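Local coordinates for polysaccharide biosynthesis protein CapD (Bacillus thuringiensis HD-771, PDB 6BWC) that binds NADP and UDP-N-acetylglucosamine and, as an enzyme required for CMP-pseudaminic acid biosynthesis, probably acts on a UDP-linked amino sugar, at residues C[122-127]-C[162-167]; C[8-13]-C[81-86]; C[108-113]-C[147-152]. The protein carries 2 engineered substitutions. One frame throughout, in Å; residues are numbered along the deposited sequence.

Contact 1: C[122-127]-C[162-167]; sequences KKVVFT and TTFTSV. With NAP (NADP nicotinamide-adenine-dinucleotide phosphate), chain N.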
loop_
_atom_site.group_PDB
_atom_site.type_symbol
_atom_site.label_atom_id
_atom_site.label_comp_id
_atom_site.label_asym_id
_atom_site.label_seq_id
_atom_site.Cartn_x
_atom_site.Cartn_y
_atom_site.Cartn_z
ATOM N N LYS C 122 0.362 20.707 -19.273
ATOM C CA LYS C 122 1.175 21.869 -19.637
ATOM C C LYS C 122 1.710 22.635 -18.412
ATOM O O LYS C 122 2.923 22.846 -18.305
ATOM C CB LYS C 122 0.423 22.794 -20.595
ATOM C CG LYS C 122 0.009 22.079 -21.870
ATOM C CD LYS C 122 -0.087 23.013 -23.067
ATOM C CE LYS C 122 -0.460 22.258 -24.336
ATOM N NZ LYS C 122 -1.898 21.829 -24.348
ATOM N N LYS C 123 0.810 23.049 -17.513
ATOM C CA LYS C 123 1.175 23.814 -16.317
ATOM C C LYS C 123 0.316 23.461 -15.121
ATOM O O LYS C 123 -0.828 23.031 -15.259
ATOM C CB LYS C 123 1.016 25.318 -16.540
ATOM C CG LYS C 123 1.737 25.892 -17.751
ATOM C CD LYS C 123 1.607 27.414 -17.748
ATOM C CE LYS C 123 2.365 28.142 -18.861
ATOM N NZ LYS C 123 2.507 29.587 -18.496
ATOM N N VAL C 124 0.898 23.708 -13.948
ATOM C CA VAL C 124 0.255 23.552 -12.655
ATOM C C VAL C 124 0.534 24.790 -11.829
ATOM O O VAL C 124 1.674 25.263 -11.787
ATOM C CB VAL C 124 0.858 22.387 -11.876
ATOM C CG1 VAL C 124 0.123 22.183 -10.550
ATOM C CG2 VAL C 124 0.845 21.139 -12.741
ATOM N N VAL C 125 -0.504 25.297 -11.166
ATOM C CA VAL C 125 -0.378 26.391 -10.204
ATOM C C VAL C 125 -0.766 25.871 -8.837
ATOM O O VAL C 125 -1.908 25.482 -8.633
ATOM C CB VAL C 125 -1.269 27.579 -10.583
ATOM C CG1 VAL C 125 -1.312 28.611 -9.461
ATOM C CG2 VAL C 125 -0.751 28.204 -11.877
ATOM N N PHE C 126 0.200 25.837 -7.928
ATOM C CA PHE C 126 -0.063 25.532 -6.534
ATOM C C PHE C 126 -0.448 26.826 -5.810
ATOM O O PHE C 126 0.084 27.924 -6.083
ATOM C CB PHE C 126 1.156 24.884 -5.865
ATOM C CG PHE C 126 0.964 24.608 -4.393
ATOM C CD1 PHE C 126 -0.078 23.800 -3.959
ATOM C CD2 PHE C 126 1.831 25.138 -3.443
ATOM C CE1 PHE C 126 -0.277 23.538 -2.613
ATOM C CE2 PHE C 126 1.644 24.887 -2.093
ATOM C CZ PHE C 126 0.581 24.092 -1.679
ATOM N N THR C 127 -1.357 26.672 -4.865
ATOM C CA THR C 127 -1.920 27.773 -4.140
ATOM C C THR C 127 -1.422 27.645 -2.701
ATOM O O THR C 127 -1.966 26.863 -1.903
ATOM C CB THR C 127 -3.441 27.704 -4.313
ATOM O OG1 THR C 127 -3.790 28.459 -5.475
ATOM C CG2 THR C 127 -4.159 28.252 -3.180
ATOM N N THR C 162 6.037 19.808 -18.604
ATOM C CA THR C 162 5.136 20.290 -17.538
ATOM C C THR C 162 5.776 21.350 -16.644
ATOM O O THR C 162 6.817 21.135 -16.089
ATOM C CB THR C 162 4.637 19.143 -16.622
ATOM O OG1 THR C 162 3.896 18.207 -17.396
ATOM C CG2 THR C 162 3.720 19.664 -15.524
ATOM N N THR C 163 5.094 22.462 -16.462
ATOM C CA THR C 163 5.612 23.599 -15.728
ATOM C C THR C 163 5.001 23.624 -14.314
ATOM O O THR C 163 3.854 23.239 -14.156
ATOM C CB THR C 163 5.317 24.859 -16.557
ATOM O OG1 THR C 163 6.559 25.410 -16.989
ATOM C CG2 THR C 163 4.495 25.923 -15.788
ATOM N N PHE C 164 5.737 24.068 -13.297
ATOM C CA PHE C 164 5.159 24.203 -11.950
ATOM C C PHE C 164 5.392 25.582 -11.347
ATOM O O PHE C 164 6.480 26.129 -11.451
ATOM C CB PHE C 164 5.741 23.158 -11.024
ATOM C CG PHE C 164 5.520 21.745 -11.485
ATOM C CD1 PHE C 164 4.349 21.075 -11.154
ATOM C CD2 PHE C 164 6.495 21.083 -12.243
ATOM C CE1 PHE C 164 4.147 19.766 -11.575
ATOM C CE2 PHE C 164 6.308 19.785 -12.665
ATOM C CZ PHE C 164 5.136 19.122 -12.328
ATOM N N THR C 165 4.369 26.149 -10.714
ATOM C CA THR C 165 4.464 27.487 -10.153
ATOM C C THR C 165 3.634 27.595 -8.895
ATOM O O THR C 165 2.576 26.981 -8.792
ATOM C CB THR C 165 3.905 28.553 -11.119
ATOM O OG1 THR C 165 4.145 28.171 -12.478
ATOM C CG2 THR C 165 4.536 29.887 -10.851
ATOM N N SER C 166 4.090 28.430 -7.969
ATOM C CA SER C 166 3.336 28.746 -6.778
ATOM C C SER C 166 2.847 30.199 -6.783
ATOM O O SER C 166 3.517 31.114 -7.241
ATOM C CB SER C 166 4.190 28.469 -5.549
ATOM O OG SER C 166 4.255 27.077 -5.322
ATOM N N VAL C 167 1.649 30.386 -6.269
ATOM C CA VAL C 167 1.069 31.693 -6.010
ATOM C C VAL C 167 1.104 31.757 -4.477
ATOM O O VAL C 167 1.494 30.764 -3.869
ATOM C CB VAL C 167 -0.315 31.724 -6.695
ATOM C CG1 VAL C 167 -1.424 32.181 -5.794
ATOM C CG2 VAL C 167 -0.245 32.563 -7.947
HETATM P PA NAP N . -11.896 25.938 0.845
HETATM O O1A NAP N . -13.110 26.797 0.630
HETATM O O2A NAP N . -11.884 25.103 2.080
HETATM O O5B NAP N . -11.646 25.013 -0.427
HETATM C C5B NAP N . -11.033 23.732 -0.263
HETATM C C4B NAP N . -11.324 22.872 -1.489
HETATM O O4B NAP N . -10.586 21.652 -1.496
HETATM C C3B NAP N . -12.769 22.451 -1.492
HETATM O O3B NAP N . -13.114 22.360 -2.871
HETATM C C2B NAP N . -12.739 21.114 -0.797
HETATM O O2B NAP N . -13.930 20.421 -1.106
HETATM C C1B NAP N . -11.450 20.516 -1.362
HETATM N N9A NAP N . -10.698 19.462 -0.599
HETATM C C8A NAP N . -10.320 19.416 0.712
HETATM N N7A NAP N . -9.606 18.276 1.007
HETATM C C5A NAP N . -9.515 17.578 -0.138
HETATM C C6A NAP N . -8.925 16.293 -0.590
HETATM N N6A NAP N . -8.260 15.485 0.247
HETATM N N1A NAP N . -9.059 15.939 -1.879
HETATM C C2A NAP N . -9.717 16.701 -2.770
HETATM N N3A NAP N . -10.286 17.872 -2.441
HETATM C C4A NAP N . -10.224 18.360 -1.177
HETATM O O3 NAP N . -10.526 26.790 0.795
HETATM P PN NAP N . -10.234 28.167 -0.008
HETATM O O1N NAP N . -10.901 28.179 -1.377
HETATM O O2N NAP N . -10.412 29.315 0.938
HETATM O O5D NAP N . -8.655 28.094 -0.180
HETATM C C5D NAP N . -8.123 27.422 -1.295
HETATM C C4D NAP N . -6.602 27.359 -1.189
HETATM O O4D NAP N . -6.130 28.674 -0.864
HETATM C C3D NAP N . -5.988 26.401 -0.153
HETATM O O3D NAP N . -4.941 25.660 -0.786
HETATM C C2D NAP N . -5.421 27.289 0.929
HETATM O O2D NAP N . -4.227 26.757 1.513
HETATM C C1D NAP N . -5.136 28.581 0.163
HETATM N N1N NAP N . -5.159 29.803 0.978
HETATM C C2N NAP N . -6.349 30.268 1.393
HETATM C C3N NAP N . -6.493 31.409 2.161
HETATM C C7N NAP N . -7.811 31.903 2.647
HETATM O O7N NAP N . -7.819 32.819 3.471
HETATM N N7N NAP N . -8.960 31.360 2.234
HETATM C C4N NAP N . -5.280 32.191 2.513
HETATM C C5N NAP N . -4.037 31.590 2.018
HETATM C C6N NAP N . -4.019 30.437 1.252
HETATM P P2B NAP N . -14.421 19.156 -0.237
HETATM O O1X NAP N . -15.831 19.023 -0.779
HETATM O O2X NAP N . -13.560 17.990 -0.675
HETATM O O3X NAP N . -14.279 19.544 1.254
#
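S166 comes to the edge of the F126 ring, its OG near the ring plane and 3.6 Å from CD2. The F126 side chain also touches K143 and A146 of helix 138-156 and T109 of helix 98-118, and its ring meets the H84 ring with the planes at about 40°. On the same face of the sheet, the F164 ring is approached obliquely by V124: the two side chains lie side by side and point the same way, with CG2 of V124 3.8 Å from CE1 of F164. CG2 takes that place because it stands beside the backbone N of V124 while CG1 is anti to it (chi1 -177°). A153 and I117 add further contacts to F164 from the two helices behind it.

K123, V125, T163, T165 and V167 occupy the other face, toward helix 207-220. CG of K123 lies against CG2 of T163, and the lysine chain then runs out to place NZ on the carbonyls of M218 and A221. OG1 of T163 is bonded to the carbonyl of K222, just beyond that helix.

Five backbone bonds join the strands in parallel register. They run from T163 N to K122 O, from V124 N to T163 O (3.0 Å) and on through T165 and F126 to V167 N, which bonds F126 O at 2.9 Å. This is the pairing within a beta-alpha-beta crossover whose connecting helix is 138-156. T127 lies toward the nicotinamide ribose of NADP. The chemistry is thus divided: an aromatic and aliphatic face, a face where K123 NZ and T163 OG1 are satisfied by carbonyls at or just beyond the helix end, and a cofactor end where T127 O accepts a hydrogen bond from K143 NZ, consistent with a placed lysine.

Contact 2: C[8-13]-C[81-86]; sequences KNVLII and YVFHVA. With NAP (NADP nicotinamide-adenine-dinucleotide phosphate), chain N.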
loop_
_atom_site.group_PDB
_atom_site.type_symbol
_atom_site.label_atom_id
_atom_site.label_comp_id
_atom_site.label_asym_id
_atom_site.label_seq_id
_atom_site.Cartn_x
_atom_site.Cartn_y
_atom_site.Cartn_z
ATOM N N LYS C 8 -9.497 24.781 -24.376
ATOM C CA LYS C 8 -8.597 23.933 -23.579
ATOM C C LYS C 8 -9.380 23.087 -22.550
ATOM O O LYS C 8 -10.605 23.235 -22.380
ATOM C CB LYS C 8 -7.525 24.792 -22.876
ATOM C CG LYS C 8 -6.684 25.653 -23.805
ATOM C CD LYS C 8 -5.789 24.826 -24.724
ATOM C CE LYS C 8 -4.686 25.687 -25.346
ATOM N NZ LYS C 8 -4.240 25.204 -26.688
ATOM N N ASN C 9 -8.647 22.189 -21.898
ATOM C CA ASN C 9 -9.153 21.319 -20.843
ATOM C C ASN C 9 -8.537 21.724 -19.504
ATOM O O ASN C 9 -7.315 21.875 -19.401
ATOM C CB ASN C 9 -8.775 19.876 -21.185
ATOM C CG ASN C 9 -9.373 19.410 -22.505
ATOM O OD1 ASN C 9 -10.163 20.105 -23.112
ATOM N ND2 ASN C 9 -9.012 18.216 -22.934
ATOM N N VAL C 10 -9.362 21.903 -18.474
ATOM C CA VAL C 10 -8.882 22.448 -17.201
ATOM C C VAL C 10 -9.398 21.649 -16.013
ATOM O O VAL C 10 -10.598 21.371 -15.935
ATOM C CB VAL C 10 -9.321 23.915 -17.043
ATOM C CG1 VAL C 10 -8.903 24.471 -15.677
ATOM C CG2 VAL C 10 -8.758 24.747 -18.190
ATOM N N LEU C 11 -8.486 21.306 -15.094
ATOM C CA LEU C 11 -8.828 20.686 -13.808
ATOM C C LEU C 11 -8.637 21.717 -12.696
ATOM O O LEU C 11 -7.540 22.285 -12.573
ATOM C CB LEU C 11 -7.933 19.480 -13.541
ATOM C CG LEU C 11 -8.216 18.615 -12.313
ATOM C CD1 LEU C 11 -9.523 17.837 -12.397
ATOM C CD2 LEU C 11 -7.077 17.629 -12.131
ATOM N N ILE C 12 -9.697 21.979 -11.916
ATOM C CA ILE C 12 -9.592 22.757 -10.675
ATOM C C ILE C 12 -9.749 21.823 -9.511
ATOM O O ILE C 12 -10.866 21.617 -9.014
ATOM C CB ILE C 12 -10.652 23.861 -10.524
ATOM C CG1 ILE C 12 -10.741 24.721 -11.779
ATOM C CG2 ILE C 12 -10.290 24.744 -9.341
ATOM C CD1 ILE C 12 -11.891 25.704 -11.730
ATOM N N ILE C 13 -8.614 21.268 -9.086
ATOM C CA ILE C 13 -8.516 20.410 -7.891
ATOM C C ILE C 13 -8.873 21.258 -6.669
ATOM O O ILE C 13 -8.065 22.082 -6.225
ATOM C CB ILE C 13 -7.090 19.778 -7.753
ATOM C CG1 ILE C 13 -6.811 18.799 -8.911
ATOM C CG2 ILE C 13 -6.892 19.072 -6.402
ATOM C CD1 ILE C 13 -5.400 18.270 -8.959
ATOM N N TYR C 81 -4.402 22.305 -18.128
ATOM C CA TYR C 81 -4.089 23.260 -17.034
ATOM C C TYR C 81 -4.702 22.833 -15.702
ATOM O O TYR C 81 -5.917 22.760 -15.566
ATOM C CB TYR C 81 -4.555 24.679 -17.415
ATOM C CG TYR C 81 -3.935 25.212 -18.696
ATOM C CD1 TYR C 81 -2.640 25.669 -18.716
ATOM C CD2 TYR C 81 -4.655 25.238 -19.885
ATOM C CE1 TYR C 81 -2.060 26.134 -19.888
ATOM C CE2 TYR C 81 -4.091 25.699 -21.058
ATOM C CZ TYR C 81 -2.792 26.140 -21.060
ATOM O OH TYR C 81 -2.233 26.589 -22.228
ATOM N N VAL C 82 -3.839 22.563 -14.728
ATOM C CA VAL C 82 -4.222 22.091 -13.383
ATOM C C VAL C 82 -4.127 23.243 -12.345
ATOM O O VAL C 82 -3.074 23.825 -12.150
ATOM C CB VAL C 82 -3.319 20.889 -12.950
ATOM C CG1 VAL C 82 -3.667 20.379 -11.564
ATOM C CG2 VAL C 82 -3.445 19.733 -13.925
ATOM N N PHE C 83 -5.235 23.555 -11.687
ATOM C CA PHE C 83 -5.210 24.421 -10.509
ATOM C C PHE C 83 -5.339 23.579 -9.222
ATOM O O PHE C 83 -6.443 23.083 -8.919
ATOM C CB PHE C 83 -6.364 25.443 -10.541
ATOM C CG PHE C 83 -6.306 26.430 -11.668
ATOM C CD1 PHE C 83 -5.639 27.638 -11.517
ATOM C CD2 PHE C 83 -6.998 26.188 -12.867
ATOM C CE1 PHE C 83 -5.627 28.580 -12.544
ATOM C CE2 PHE C 83 -6.985 27.126 -13.899
ATOM C CZ PHE C 83 -6.296 28.323 -13.733
ATOM N N HIS C 84 -4.234 23.457 -8.469
ATOM C CA HIS C 84 -4.201 22.715 -7.189
ATOM C C HIS C 84 -4.567 23.638 -5.990
ATOM O O HIS C 84 -3.727 24.241 -5.328
ATOM C CB HIS C 84 -2.855 21.969 -7.048
ATOM C CG HIS C 84 -2.602 21.334 -5.703
ATOM N ND1 HIS C 84 -3.604 20.879 -4.869
ATOM C CD2 HIS C 84 -1.436 21.051 -5.071
ATOM C CE1 HIS C 84 -3.068 20.377 -3.771
ATOM N NE2 HIS C 84 -1.755 20.462 -3.873
ATOM N N VAL C 85 -5.870 23.690 -5.726
ATOM C CA VAL C 85 -6.491 24.588 -4.756
ATOM C C VAL C 85 -7.062 23.849 -3.496
ATOM O O VAL C 85 -7.424 24.490 -2.485
ATOM C CB VAL C 85 -7.591 25.390 -5.485
ATOM C CG1 VAL C 85 -7.994 26.628 -4.690
ATOM C CG2 VAL C 85 -7.095 25.810 -6.862
ATOM N N ALA C 86 -7.127 22.507 -3.539
ATOM C CA ALA C 86 -7.451 21.698 -2.347
ATOM C C ALA C 86 -6.337 21.681 -1.269
ATOM O O ALA C 86 -5.125 21.704 -1.594
ATOM C CB ALA C 86 -7.831 20.276 -2.749
HETATM P PA NAP N . -11.896 25.938 0.845
HETATM O O1A NAP N . -13.110 26.797 0.630
HETATM O O2A NAP N . -11.884 25.103 2.080
HETATM O O5B NAP N . -11.646 25.013 -0.427
HETATM C C5B NAP N . -11.033 23.732 -0.263
HETATM C C4B NAP N . -11.324 22.872 -1.489
HETATM O O4B NAP N . -10.586 21.652 -1.496
HETATM C C3B NAP N . -12.769 22.451 -1.492
HETATM O O3B NAP N . -13.114 22.360 -2.871
HETATM C C2B NAP N . -12.739 21.114 -0.797
HETATM O O2B NAP N . -13.930 20.421 -1.106
HETATM C C1B NAP N . -11.450 20.516 -1.362
HETATM N N9A NAP N . -10.698 19.462 -0.599
HETATM C C8A NAP N . -10.320 19.416 0.712
HETATM N N7A NAP N . -9.606 18.276 1.007
HETATM C C5A NAP N . -9.515 17.578 -0.138
HETATM C C6A NAP N . -8.925 16.293 -0.590
HETATM N N6A NAP N . -8.260 15.485 0.247
HETATM N N1A NAP N . -9.059 15.939 -1.879
HETATM C C2A NAP N . -9.717 16.701 -2.770
HETATM N N3A NAP N . -10.286 17.872 -2.441
HETATM C C4A NAP N . -10.224 18.360 -1.177
HETATM O O3 NAP N . -10.526 26.790 0.795
HETATM P PN NAP N . -10.234 28.167 -0.008
HETATM O O1N NAP N . -10.901 28.179 -1.377
HETATM O O2N NAP N . -10.412 29.315 0.938
HETATM O O5D NAP N . -8.655 28.094 -0.180
HETATM C C5D NAP N . -8.123 27.422 -1.295
HETATM C C4D NAP N . -6.602 27.359 -1.189
HETATM O O4D NAP N . -6.130 28.674 -0.864
HETATM C C3D NAP N . -5.988 26.401 -0.153
HETATM O O3D NAP N . -4.941 25.660 -0.786
HETATM C C2D NAP N . -5.421 27.289 0.929
HETATM O O2D NAP N . -4.227 26.757 1.513
HETATM C C1D NAP N . -5.136 28.581 0.163
HETATM N N1N NAP N . -5.159 29.803 0.978
HETATM C C2N NAP N . -6.349 30.268 1.393
HETATM C C3N NAP N . -6.493 31.409 2.161
HETATM C C7N NAP N . -7.811 31.903 2.647
HETATM O O7N NAP N . -7.819 32.819 3.471
HETATM N N7N NAP N . -8.960 31.360 2.234
HETATM C C4N NAP N . -5.280 32.191 2.513
HETATM C C5N NAP N . -4.037 31.590 2.018
HETATM C C6N NAP N . -4.019 30.437 1.252
HETATM P P2B NAP N . -14.421 19.156 -0.237
HETATM O O1X NAP N . -15.831 19.023 -0.779
HETATM O O2X NAP N . -13.560 17.990 -0.675
HETATM O O3X NAP N . -14.279 19.544 1.254
#
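I13 packs across segment 81-86 from V82 to A86. Its CB lies 3.6 Å from the carbonyl O of F83. CG2, anti to the backbone N (chi1 -66° for CG1), reaches CB of A86 at 4.0 Å and approaches the H84 ring obliquely near ND1. The other branch goes through CG1 to CD1, which is anti to CA (chi2 173°) and ends 3.8 Å from CG1 of V82. L11 joins this face of the sheet, along with M76 and I66 from flanking loops.

The opposite face carries V10, I12, Y81 and F83. CG1 of V10 sits in the plane of the F83 ring at its edge, 3.7 Å from CE2. CB and CG of K8, whose chain is bent at chi2, lie at the edge of the Y81 ring near CE2, the two side chains crossing obliquely. Helices 18-29 and 207-220 pack on this face, through I23 and M218 among others.

Parallel backbone bonds hold the strands together, the straightest being F83 N to L11 O at 2.8 Å with 171° at the hydrogen; I13 N to F83 O is weak. Beyond the strand end the pattern changes. The carbonyl O of I13 receives V85 N at 2.8 Å and, more weakly, A86 N, so two successive amides turn onto one oxygen.

This pairs the first and fourth strands of a Rossmann fold at the edge of the cofactor cleft. CB of A86 meets the adenosine part of NADP and CG1 of V85 the nicotinamide ribose. The two amides on I13 O are consistent with a defined turn after strand 81-84, which presents these apolar groups to the cofactor, with the V85 carbonyl O close to O3D.

Contact 3: C[108-113]-C[147-152]; sequences GTQNVI and ERLITS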
loop_
_atom_site.group_PDB
_atom_site.type_symbol
_atom_site.label_atom_id
_atom_site.label_comp_id
_atom_site.label_asym_id
_atom_site.label_seq_id
_atom_site.Cartn_x
_atom_site.Cartn_y
_atom_site.Cartn_z
ATOM N N GLY C 108 -0.633 14.733 -0.865
ATOM C CA GLY C 108 -1.524 15.116 -1.975
ATOM C C GLY C 108 -0.904 16.042 -3.020
ATOM O O GLY C 108 -1.195 15.901 -4.229
ATOM N N THR C 109 -0.064 16.984 -2.577
ATOM C CA THR C 109 0.663 17.812 -3.518
ATOM C C THR C 109 1.587 16.906 -4.348
ATOM O O THR C 109 1.673 17.068 -5.567
ATOM C CB THR C 109 1.455 18.950 -2.833
ATOM O OG1 THR C 109 0.588 19.721 -2.000
ATOM C CG2 THR C 109 2.100 19.892 -3.859
ATOM N N GLN C 110 2.257 15.935 -3.728
ATOM C CA GLN C 110 3.083 15.018 -4.539
ATOM C C GLN C 110 2.304 14.234 -5.542
ATOM O O GLN C 110 2.752 14.085 -6.667
ATOM C CB GLN C 110 3.864 14.023 -3.706
ATOM C CG GLN C 110 5.182 14.612 -3.293
ATOM C CD GLN C 110 6.184 14.661 -4.422
ATOM O OE1 GLN C 110 6.694 13.615 -4.838
ATOM N NE2 GLN C 110 6.513 15.885 -4.892
ATOM N N ASN C 111 1.155 13.714 -5.133
ATOM C CA ASN C 111 0.295 13.023 -6.073
ATOM C C ASN C 111 -0.020 13.921 -7.286
ATOM O O ASN C 111 0.120 13.459 -8.412
ATOM C CB ASN C 111 -0.983 12.487 -5.398
ATOM C CG ASN C 111 -0.715 11.304 -4.476
ATOM O OD1 ASN C 111 0.280 10.566 -4.657
ATOM N ND2 ASN C 111 -1.605 11.113 -3.465
ATOM N N VAL C 112 -0.381 15.191 -7.065
ATOM C CA VAL C 112 -0.590 16.123 -8.172
ATOM C C VAL C 112 0.647 16.174 -9.100
ATOM O O VAL C 112 0.546 15.948 -10.315
ATOM C CB VAL C 112 -0.966 17.530 -7.648
ATOM C CG1 VAL C 112 -0.839 18.614 -8.714
ATOM C CG2 VAL C 112 -2.382 17.510 -7.113
ATOM N N ILE C 113 1.805 16.446 -8.507
ATOM C CA ILE C 113 3.053 16.630 -9.249
ATOM C C ILE C 113 3.389 15.412 -10.127
ATOM O O ILE C 113 3.651 15.538 -11.338
ATOM C CB ILE C 113 4.211 16.963 -8.265
ATOM C CG1 ILE C 113 3.997 18.387 -7.712
ATOM C CG2 ILE C 113 5.581 16.860 -8.947
ATOM C CD1 ILE C 113 4.777 18.747 -6.466
ATOM N N GLU C 147 5.173 24.121 -1.197
ATOM C CA GLU C 147 6.045 25.071 -1.917
ATOM C C GLU C 147 7.370 24.470 -2.378
ATOM O O GLU C 147 7.799 24.669 -3.533
ATOM C CB GLU C 147 6.355 26.279 -1.038
ATOM C CG GLU C 147 5.236 27.320 -1.037
ATOM C CD GLU C 147 5.721 28.733 -0.799
ATOM O OE1 GLU C 147 6.763 29.107 -1.373
ATOM O OE2 GLU C 147 5.040 29.468 -0.061
ATOM N N ARG C 148 7.996 23.737 -1.457
ATOM C CA ARG C 148 9.254 23.042 -1.731
ATOM C C ARG C 148 9.163 21.889 -2.719
ATOM O O ARG C 148 10.034 21.768 -3.593
ATOM C CB ARG C 148 9.926 22.586 -0.426
ATOM C CG ARG C 148 11.138 23.402 -0.028
ATOM C CD ARG C 148 10.969 24.897 -0.236
ATOM N NE ARG C 148 11.845 25.632 0.670
ATOM C CZ ARG C 148 11.704 26.915 0.993
ATOM N NH1 ARG C 148 12.540 27.476 1.862
ATOM N NH2 ARG C 148 10.726 27.647 0.465
ATOM N N LEU C 149 8.145 21.044 -2.575
ATOM C CA LEU C 149 7.844 20.017 -3.588
ATOM C C LEU C 149 7.671 20.613 -4.994
ATOM O O LEU C 149 8.139 20.075 -5.984
ATOM C CB LEU C 149 6.551 19.296 -3.250
ATOM C CG LEU C 149 6.537 18.009 -2.462
ATOM C CD1 LEU C 149 7.758 17.797 -1.592
ATOM C CD2 LEU C 149 5.267 18.020 -1.625
ATOM N N ILE C 150 6.980 21.731 -5.066
ATOM C CA ILE C 150 6.728 22.399 -6.336
ATOM C C ILE C 150 8.015 22.842 -7.035
ATOM O O ILE C 150 8.168 22.578 -8.219
ATOM C CB ILE C 150 5.730 23.574 -6.139
ATOM C CG1 ILE C 150 4.323 23.010 -5.815
ATOM C CG2 ILE C 150 5.699 24.508 -7.357
ATOM C CD1 ILE C 150 3.599 22.347 -6.990
ATOM N N THR C 151 8.921 23.492 -6.308
ATOM C CA THR C 151 10.196 23.937 -6.889
ATOM C C THR C 151 11.079 22.777 -7.340
ATOM O O THR C 151 11.685 22.842 -8.415
ATOM C CB THR C 151 11.039 24.756 -5.896
ATOM O OG1 THR C 151 10.195 25.568 -5.069
ATOM C CG2 THR C 151 12.010 25.638 -6.642
ATOM N N SER C 152 11.148 21.738 -6.505
ATOM C CA SER C 152 11.857 20.490 -6.842
ATOM C C SER C 152 11.364 19.769 -8.113
ATOM O O SER C 152 12.156 19.358 -8.956
ATOM C CB SER C 152 11.782 19.513 -5.687
ATOM O OG SER C 152 12.705 18.469 -5.914
#
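Q110 reaches across to L149, its chain bent at chi2 (-75°) and crossing the leucine at about a right angle. CG of Q110 lies 3.8 Å from CG of L149, and the amide NE2 lies against CG and CB of L149 in a van der Waals contact; no hydrogen bond joins the segments.

The denser part of the interface lies on the side facing the sheet. There CD1 of I113 touches both L149 and I150, 3.7 Å from CB of L149 and 3.8 Å from CD1 of I150. The bend of I150 at chi2 (-72°) helps bring CD1 toward I113. T109 completes the group more loosely: its CB is 4.1 Å from CD2 of L149, while its OG1 is engaged by N105 O.

The other side is looser and partly open to solvent. Here Q110, R148 and S152 lie near a second subunit, another copy of this protein. Q110 packs on F99 of that subunit, L149 on its P98 and S152 on its Y96; R148 packs on its N138, with polar contacts that are weak.

The helix axes approach to 9.8 Å and run nearly parallel, 20° apart; the contact relies on a few side chains and buries little surface. Such a pair of helices lining a subunit interface is consistent with the dimer arrangement of short-chain dehydrogenases. Underneath, I113 and I150 pack on F164 of strand 163-169, I150 also on F126, and V112 on V124 of strand 123-129, so helices 98-118 and 138-156 lie together across one face of the central parallel sheet.

How the contacts relate
Contacts 1 and 2 are neighbouring strand pairs of one sheet, their centres about 10 Å apart, linked where strand 81-84 meets 123-129: V125 O and H84 N lie 3.1 Å apart, a probable hydrogen bond. Contact 3 lies over one face of that sheet, about 9 Å between centres from contact 1 and about 14 Å from contact 2. H84 of contact 2 connects all three, with CD2 3.3 Å from CD1 of F126 and NE2 3.1 Å from OG1 of T109, probably hydrogen-bonded. Contacts 1 and 2 both reach NADP at their C-terminal ends, whereas contact 3 stays behind, the T109 side chain being about 8 Å from the cofactor.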